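Local coordinates for ribonucleoside-diphosphate reductase subunit beta (Bacillus halodurans C-125, PDB 2RCC), which probably serves as the di-iron small subunit of a class I ribonucleotide reductase, which makes deoxyribonucleotides from ribonucleotides for DNA synthesis, at residues Leu115-Gln118 / Glu119-Asn123; Lys232-Leu235 / Val236-Glu240. All blocks are in the same frame, centred on the assembly; numbering follows the deposited sequence. Where two conformers were deposited one is given.

Interaction 1: Leu115-Gln118 / Glu119-Asn123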
loop_
_atom_site.group_PDB
_atom_site.type_symbol
_atom_site.label_atom_id
_atom_site.label_comp_id
_atom_site.label_asym_id
_atom_site.label_seq_id
_atom_site.Cartn_x
_atom_site.Cartn_y
_atom_site.Cartn_z
ATOM N N LEU A 115 0.001 -1.310 4.819
ATOM C CA LEU A 115 0.244 -0.443 6.000
ATOM C C LEU A 115 0.321 1.030 5.625
ATOM O O LEU A 115 -0.208 1.900 6.325
ATOM C CB LEU A 115 1.570 -0.769 6.778
ATOM C CG LEU A 115 1.445 -1.683 7.979
ATOM C CD1 LEU A 115 0.952 -3.055 7.563
ATOM C CD2 LEU A 115 2.722 -1.804 8.800
ATOM N N SER A 116 1.066 1.319 4.564
ATOM C CA SER A 116 1.267 2.686 4.105
ATOM C C SER A 116 -0.071 3.366 3.748
ATOM O O SER A 116 -0.313 4.525 4.092
ATOM C CB SER A 116 2.189 2.674 2.913
ATOM O OG SER A 116 2.601 4.011 2.640
ATOM N N PHE A 117 -0.880 2.643 3.004
ATOM C CA PHE A 117 -2.235 3.050 2.670
ATOM C C PHE A 117 -3.088 3.341 3.945
ATOM O O PHE A 117 -3.755 4.387 4.050
ATOM C CB PHE A 117 -2.864 1.998 1.792
ATOM C CG PHE A 117 -4.343 2.098 1.712
ATOM C CD1 PHE A 117 -4.933 3.154 1.037
ATOM C CD2 PHE A 117 -5.128 1.226 2.411
ATOM C CE1 PHE A 117 -6.327 3.308 1.034
ATOM C CE2 PHE A 117 -6.500 1.353 2.396
ATOM C CZ PHE A 117 -7.094 2.402 1.699
ATOM N N GLN A 118 -3.049 2.425 4.905
ATOM C CA GLN A 118 -3.759 2.611 6.181
ATOM C C GLN A 118 -3.272 3.898 6.850
ATOM O O GLN A 118 -4.085 4.661 7.334
ATOM C CB GLN A 118 -3.586 1.389 7.121
ATOM C CG GLN A 118 -4.341 0.135 6.583
ATOM C CD GLN A 118 -4.467 -0.998 7.596
ATOM O OE1 GLN A 118 -3.650 -1.136 8.474
ATOM N NE2 GLN A 118 -5.477 -1.831 7.427
ATOM N N GLU A 119 -1.972 4.166 6.838
ATOM C CA GLU A 119 -1.454 5.420 7.418
ATOM C C GLU A 119 -1.997 6.658 6.701
ATOM O O GLU A 119 -2.304 7.664 7.373
ATOM C CB GLU A 119 0.071 5.476 7.417
ATOM C CG GLU A 119 0.789 4.367 8.224
ATOM C CD GLU A 119 0.386 4.295 9.694
ATOM O OE1 GLU A 119 0.093 5.360 10.301
ATOM O OE2 GLU A 119 0.384 3.166 10.242
ATOM N N VAL A 120 -2.112 6.592 5.361
ATOM C CA VAL A 120 -2.728 7.648 4.563
ATOM C C VAL A 120 -4.143 7.915 5.053
ATOM O O VAL A 120 -4.516 9.065 5.297
ATOM C CB VAL A 120 -2.733 7.338 3.034
ATOM C CG1 VAL A 120 -3.689 8.271 2.305
ATOM C CG2 VAL A 120 -1.298 7.452 2.429
ATOM N N VAL A 121 -4.923 6.854 5.201
ATOM C CA VAL A 121 -6.283 6.965 5.686
ATOM C C VAL A 121 -6.380 7.467 7.162
ATOM O O VAL A 121 -7.247 8.313 7.475
ATOM C CB VAL A 121 -7.087 5.672 5.504
ATOM C CG1 VAL A 121 -8.505 5.864 6.078
ATOM C CG2 VAL A 121 -7.167 5.282 3.992
ATOM N N HIS A 122 -5.458 7.013 8.012
ATOM C CA HIS A 122 -5.377 7.508 9.400
ATOM C C HIS A 122 -5.117 9.015 9.397
ATOM O O HIS A 122 -5.818 9.763 10.066
ATOM C CB HIS A 122 -4.304 6.804 10.249
ATOM C CG HIS A 122 -4.513 5.320 10.398
ATOM N ND1 HIS A 122 -3.559 4.474 10.923
ATOM C CD2 HIS A 122 -5.559 4.535 10.045
ATOM C CE1 HIS A 122 -4.023 3.236 10.921
ATOM N NE2 HIS A 122 -5.244 3.248 10.409
ATOM N N ASN A 123 -4.143 9.462 8.627
ATOM C CA ASN A 123 -3.847 10.894 8.572
ATOM C C ASN A 123 -5.025 11.745 8.069
ATOM O O ASN A 123 -5.335 12.807 8.641
ATOM C CB ASN A 123 -2.593 11.176 7.759
ATOM C CG ASN A 123 -2.161 12.640 7.866
ATOM O OD1 ASN A 123 -1.741 13.122 8.939
ATOM N ND2 ASN A 123 -2.294 13.359 6.767
#

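Interaction 2: Lys232-Leu235 / Val236-Glu240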
loop_
_atom_site.group_PDB
_atom_site.type_symbol
_atom_site.label_atom_id
_atom_site.label_comp_id
_atom_site.label_asym_id
_atom_site.label_seq_id
_atom_site.Cartn_x
_atom_site.Cartn_y
_atom_site.Cartn_z
ATOM N N LYS A 232 11.035 -11.319 15.700
ATOM C CA LYS A 232 11.322 -12.695 16.128
ATOM C C LYS A 232 11.934 -13.566 15.025
ATOM O O LYS A 232 12.803 -14.364 15.286
ATOM C CB LYS A 232 10.066 -13.376 16.621
ATOM C CG LYS A 232 9.562 -12.863 17.942
ATOM C CD LYS A 232 8.128 -13.321 18.121
ATOM C CE LYS A 232 7.568 -12.883 19.399
ATOM N NZ LYS A 232 6.091 -12.634 19.223
ATOM N N GLU A 233 11.489 -13.394 13.795
ATOM C CA GLU A 233 12.008 -14.151 12.669
ATOM C C GLU A 233 13.423 -13.686 12.349
ATOM O O GLU A 233 14.234 -14.491 11.918
ATOM C CB GLU A 233 11.113 -13.998 11.440
ATOM C CG GLU A 233 9.660 -14.525 11.587
ATOM C CD GLU A 233 9.498 -16.043 11.693
ATOM O OE1 GLU A 233 10.502 -16.812 11.560
ATOM O OE2 GLU A 233 8.308 -16.435 11.872
ATOM N N LEU A 234 13.716 -12.396 12.516
ATOM C CA LEU A 234 15.070 -11.900 12.294
ATOM C C LEU A 234 16.074 -12.522 13.265
ATOM O O LEU A 234 17.216 -12.756 12.881
ATOM C CB LEU A 234 15.149 -10.361 12.318
ATOM C CG LEU A 234 14.628 -9.620 11.086
ATOM C CD1 LEU A 234 14.655 -8.131 11.378
ATOM C CD2 LEU A 234 15.424 -10.006 9.821
ATOM N N LEU A 235 15.661 -12.759 14.515
ATOM C CA LEU A 235 16.510 -13.445 15.494
ATOM C C LEU A 235 16.738 -14.917 15.098
ATOM O O LEU A 235 17.793 -15.426 15.358
ATOM C CB LEU A 235 15.994 -13.291 16.944
ATOM C CG LEU A 235 16.471 -12.031 17.699
ATOM C CD1 LEU A 235 16.266 -10.756 16.968
ATOM C CD2 LEU A 235 15.849 -11.929 19.116
ATOM N N VAL A 236 15.765 -15.571 14.462
ATOM C CA VAL A 236 15.943 -16.950 13.950
ATOM C C VAL A 236 16.883 -16.966 12.723
ATOM O O VAL A 236 17.754 -17.831 12.621
ATOM C CB VAL A 236 14.577 -17.576 13.520
ATOM C CG1 VAL A 236 14.758 -18.906 12.785
ATOM C CG2 VAL A 236 13.685 -17.736 14.721
ATOM N N GLU A 237 16.736 -15.970 11.846
ATOM C CA GLU A 237 17.486 -15.878 10.589
ATOM C C GLU A 237 18.938 -15.389 10.747
ATOM O O GLU A 237 19.842 -15.861 10.045
ATOM C CB GLU A 237 16.704 -14.975 9.617
ATOM C CG GLU A 237 17.121 -15.115 8.171
ATOM C CD GLU A 237 16.155 -14.483 7.191
ATOM O OE1 GLU A 237 14.931 -14.696 7.282
ATOM O OE2 GLU A 237 16.617 -13.789 6.275
ATOM N N PHE A 238 19.152 -14.449 11.658
ATOM C CA PHE A 238 20.437 -13.850 11.972
ATOM C C PHE A 238 20.642 -14.029 13.484
ATOM O O PHE A 238 20.397 -13.083 14.264
ATOM C CB PHE A 238 20.441 -12.353 11.614
ATOM C CG PHE A 238 20.125 -12.080 10.172
ATOM C CD1 PHE A 238 21.108 -12.147 9.208
ATOM C CD2 PHE A 238 18.829 -11.787 9.780
ATOM C CE1 PHE A 238 20.805 -11.922 7.859
ATOM C CE2 PHE A 238 18.527 -11.551 8.416
ATOM C CZ PHE A 238 19.519 -11.608 7.485
ATOM N N PRO A 239 21.031 -15.258 13.913
ATOM C CA PRO A 239 21.297 -15.563 15.336
ATOM C C PRO A 239 22.326 -14.685 16.049
ATOM O O PRO A 239 22.303 -14.580 17.296
ATOM C CB PRO A 239 21.825 -16.988 15.288
ATOM C CG PRO A 239 21.237 -17.564 14.100
ATOM C CD PRO A 239 21.175 -16.474 13.090
ATOM N N GLU A 240 23.245 -14.103 15.281
ATOM C CA GLU A 240 24.208 -13.130 15.805
ATOM C C GLU A 240 23.550 -11.888 16.450
ATOM O O GLU A 240 24.202 -11.155 17.172
ATOM C CB GLU A 240 25.215 -12.708 14.713
ATOM C CG GLU A 240 24.606 -12.112 13.391
ATOM C CD GLU A 240 24.288 -13.158 12.270
ATOM O OE1 GLU A 240 23.668 -14.221 12.528
ATOM O OE2 GLU A 240 24.641 -12.883 11.103
#

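Interaction 1: Leu115-Gln118 / Glu119-Asn123
The imidazole of His122 lies over the carbonyl oxygen of Gln118, one turn back on the same helix, while its backbone N donates to that oxygen. The N-H...O bond, His122 N to Gln118 O, is 2.8 Å long. From CB outward, His122 stays close to the oxygen. His122 CB lies 3.6 Å from Gln118 O; CG, placed beside the backbone N by a chi1 of -61°, and then CD2 of the ring, 3.1 Å from Gln118 O, bring one ring face over it, the oxygen sitting towards the rim. ND1, CE1 and NE2 of His122 are farther from Gln118 O than CD2 is; NE2, also 4.1 Å from Gln118 CB, is hydrogen-bonded to Asp219. Replacing His122 by an alanine is likely to leave Asp219 OD2 without this partner and to take one imidazole from the predicted iron site. The amide of Gln118 extends to a second histidine, OE1 bonding to His223 NE2. Glu119 bends back, its CG 3.3 Å from Leu115 O, and its carboxylate lies close to that of Glu186. Elsewhere on the turn, Val121 CG2 makes an off-centre CH-pi contact with the Phe117 ring, 4.0 Å from its centroid; that ring stacks on Phe117 of the second subunit. Glu119 and His122, three residues apart, match the Glu-X-X-His motif of ferritin-like di-iron proteins, consistent with the predicted iron site of this subunit.

Interaction 2: Lys232-Leu235 / Val236-Glu240
The C-terminal end of helix 207-237 forms this contact, where Leu234 and Phe238 pack side by side as the chain leaves the helix. Leu234 CD2 meets Phe238 CE2 at 3.7 Å, and the neighbouring ring atom CD2 is almost as near. Both side chains point the same way, each with CG beside its own backbone N; for Phe238 the chi1 of -58° holds the ring next to the last turn. The carbonyl of Leu234 serves the same residue twice. Leu234 O accepts the backbone N-H from Phe238 N at 2.8 Å, and it also lies at the edge of the phenyl ring, 3.6 Å from Phe238 CD2. Helix 172-187 receives this apolar side: Phe175 and Leu176 touch Leu234, and Pro172 touches Phe238.

One residue earlier, Glu237 N donates to Glu233 O at 2.9 Å, and Glu237 CB packs against the same oxygen. In one of two modelled conformers, the extended side chain of Glu237 may bring OE1 to the backbone N-H of Ile22. The preceding bond, Val236 N to Lys232 O, is weak at 3.3 Å; Val236 CG2 also lies near that oxygen.

Phe238 is the first residue to leave helical backbone angles. Pro239 follows and has no N-H to offer Leu235 O; instead its CA approaches that oxygen at 3.5 Å in a CA-H...O contact. The arrangement is that of a helix C terminus ended before a proline, with an i to i+4 leucine-phenylalanine pair on its buried side.

How the interactions relate
Neither contact closes a long loop: each is a local turn, and the two come in series, neither nested nor crossed. From the N terminus, interaction 1 comes first, inside helix 106-133; interaction 2 follows at the C-terminal end of helix 207-237. Their centres lie 29 Å apart and their nearest atoms about 14 Å, so they do not touch. The link between them is helix 207-237 itself: further back, its Asp219 and His223 bond to residues of 119-123 and 115-118, whereas its last turn packs on helix 172-187. Interaction 1 thus faces the predicted iron site and the second subunit, while interaction 2 lies away from both.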